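Sugar-binding transport ATP-binding protein (Pyrococcus horikoshii, PDB 1V43) probably binds and hydrolyses ATP to power sugar uptake, as the ATPase subunit of an ABC sugar transporter. Local coordinates at residues T25-L30 with T51-M56. Residues are numbered along the deposited sequence; the frame is centred on the assembly and turned at random.
Sequences TAVNKL and TTTLRM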
loop_
_atom_site.group_PDB
_atom_site.type_symbol
_atom_site.label_atom_id
_atom_site.label_comp_id
_atom_site.label_asym_id
_atom_site.label_seq_id
_atom_site.Cartn_x
_atom_site.Cartn_y
_atom_site.Cartn_z
ATOM N N THR A 25 2.870 -28.921 -12.663
ATOM C CA THR A 25 4.282 -28.608 -12.487
ATOM C C THR A 25 4.333 -27.310 -11.677
ATOM O O THR A 25 4.072 -26.231 -12.209
ATOM C CB THR A 25 4.989 -28.419 -13.851
ATOM O OG1 THR A 25 5.159 -29.700 -14.474
ATOM C CG2 THR A 25 6.355 -27.761 -13.679
ATOM N N ALA A 26 4.643 -27.429 -10.387
ATOM C CA ALA A 26 4.715 -26.275 -9.494
ATOM C C ALA A 26 5.995 -25.477 -9.687
ATOM O O ALA A 26 5.990 -24.256 -9.547
ATOM C CB ALA A 26 4.592 -26.718 -8.043
ATOM N N VAL A 27 7.087 -26.169 -9.997
ATOM C CA VAL A 27 8.375 -25.526 -10.234
ATOM C C VAL A 27 8.989 -26.182 -11.471
ATOM O O VAL A 27 9.289 -27.371 -11.470
ATOM C CB VAL A 27 9.317 -25.689 -9.023
ATOM C CG1 VAL A 27 10.693 -25.127 -9.360
ATOM C CG2 VAL A 27 8.737 -24.965 -7.806
ATOM N N ASN A 28 9.190 -25.396 -12.522
ATOM C CA ASN A 28 9.691 -25.933 -13.779
ATOM C C ASN A 28 11.136 -25.634 -14.129
ATOM O O ASN A 28 11.443 -24.538 -14.599
ATOM C CB ASN A 28 8.798 -25.437 -14.919
ATOM C CG ASN A 28 8.917 -26.284 -16.177
ATOM O OD1 ASN A 28 9.998 -26.767 -16.524
ATOM N ND2 ASN A 28 7.799 -26.458 -16.873
ATOM N N LYS A 29 12.010 -26.622 -13.932
ATOM C CA LYS A 29 13.435 -26.499 -14.249
ATOM C C LYS A 29 14.091 -25.195 -13.793
ATOM O O LYS A 29 14.692 -24.463 -14.581
ATOM C CB LYS A 29 13.661 -26.686 -15.759
ATOM C CG LYS A 29 13.358 -28.096 -16.260
ATOM C CD LYS A 29 13.786 -28.282 -17.716
ATOM C CE LYS A 29 13.560 -29.717 -18.187
ATOM N NZ LYS A 29 13.933 -29.891 -19.624
ATOM N N LEU A 30 13.984 -24.925 -12.502
ATOM C CA LEU A 30 14.566 -23.734 -11.925
ATOM C C LEU A 30 16.090 -23.865 -11.848
ATOM O O LEU A 30 16.618 -24.868 -11.378
ATOM C CB LEU A 30 13.979 -23.514 -10.518
ATOM C CG LEU A 30 14.403 -22.276 -9.732
ATOM C CD1 LEU A 30 13.967 -21.033 -10.471
ATOM C CD2 LEU A 30 13.759 -22.303 -8.343
ATOM N N THR A 51 7.051 -20.623 -2.839
ATOM C CA THR A 51 6.966 -21.330 -1.575
ATOM C C THR A 51 7.434 -22.773 -1.718
ATOM O O THR A 51 8.144 -23.293 -0.845
ATOM C CB THR A 51 5.538 -21.285 -1.030
ATOM O OG1 THR A 51 5.162 -19.919 -0.833
ATOM C CG2 THR A 51 5.443 -22.028 0.304
ATOM N N THR A 52 7.055 -23.418 -2.822
ATOM C CA THR A 52 7.461 -24.797 -3.056
ATOM C C THR A 52 8.985 -24.855 -3.107
ATOM O O THR A 52 9.587 -25.760 -2.537
ATOM C CB THR A 52 6.893 -25.363 -4.381
ATOM O OG1 THR A 52 5.458 -25.339 -4.342
ATOM C CG2 THR A 52 7.370 -26.799 -4.579
ATOM N N THR A 53 9.595 -23.886 -3.789
ATOM C CA THR A 53 11.052 -23.804 -3.887
ATOM C C THR A 53 11.673 -23.659 -2.489
ATOM O O THR A 53 12.617 -24.372 -2.155
ATOM C CB THR A 53 11.492 -22.606 -4.763
ATOM O OG1 THR A 53 10.950 -22.756 -6.082
ATOM C CG2 THR A 53 13.020 -22.517 -4.850
ATOM N N LEU A 54 11.143 -22.754 -1.669
ATOM C CA LEU A 54 11.686 -22.587 -0.322
ATOM C C LEU A 54 11.627 -23.911 0.447
ATOM O O LEU A 54 12.595 -24.287 1.106
ATOM C CB LEU A 54 10.925 -21.518 0.464
ATOM C CG LEU A 54 11.662 -20.996 1.705
ATOM C CD1 LEU A 54 12.842 -20.158 1.250
ATOM C CD2 LEU A 54 10.737 -20.151 2.570
ATOM N N ARG A 55 10.496 -24.609 0.343
ATOM C CA ARG A 55 10.298 -25.886 1.023
ATOM C C ARG A 55 11.274 -26.959 0.536
ATOM O O ARG A 55 11.727 -27.779 1.324
ATOM C CB ARG A 55 8.837 -26.351 0.861
ATOM C CG ARG A 55 7.849 -25.492 1.663
ATOM C CD ARG A 55 6.386 -25.851 1.411
ATOM N NE ARG A 55 6.095 -27.265 1.656
ATOM C CZ ARG A 55 5.948 -27.825 2.856
ATOM N NH1 ARG A 55 6.057 -27.108 3.970
ATOM N NH2 ARG A 55 5.685 -29.120 2.939
ATOM N N MET A 56 11.604 -26.960 -0.754
ATOM C CA MET A 56 12.573 -27.923 -1.258
ATOM C C MET A 56 13.954 -27.548 -0.699
ATOM O O MET A 56 14.747 -28.417 -0.331
ATOM C CB MET A 56 12.625 -27.921 -2.792
ATOM C CG MET A 56 11.413 -28.553 -3.473
ATOM S SD MET A 56 11.630 -28.762 -5.264
ATOM C CE MET A 56 11.239 -27.104 -5.865
#
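Ala-26, Val-27, Leu-30, Thr-52, Thr-53 and Met-56 meet with no ring, amide or guanidinium among them. Methyl groups and two threonine hydroxyl oxygens take the place of faces and edges. Val-27 is the centre. Its chi1 of 174° sets CG1 anti to the backbone N and CG2 beside it, and CG2 makes the nearest contacts with the helix. Val-27 CG2 lies 3.6 Å from Thr-53 OG1. It also touches Thr-52 CB. The side chains of Val-27 and Thr-53 cross at about a right angle. Met-56 comes tip to tip with the valine. Its chain bends at the thioether (chi3 -81°) and brings Met-56 CE to 3.8 Å from Val-27 CG2. Residues 25-30 lie on strand 24-34 of the antiparallel beta subdomain of this ABC ATPase. The helix is the one that follows the Walker A loop, and Thr-51 and Thr-52 at its start belong to the ATP site. Ala-26 and Val-27 form a classic beta bulge against Lys-19, and both point toward the helix, which is consistent with the bulge. Ala-26 CB stands 4.0 Å from Thr-52 OG1 and also touches Phe-21, another ATP-site residue. An alanine in place of Val-27 lacks both CG methyls and would probably leave a gap against Thr-52 and Thr-53, and strip Met-56 CE of its nearest contact. Lys-29 and Leu-30 form a G1 beta bulge against Leu-17. Leu-30 meets Thr-53 tip to tip, with Leu-30 CD2 3.6 Å from Thr-53 CG2. The buried Thr-53 OG1 touches these apolar groups, but its hydrogen bond goes back to Gly-49 O in the P-loop. Met-56 also packs on Leu-17, and Thr-52 on Lys-19, both of strand 12-21.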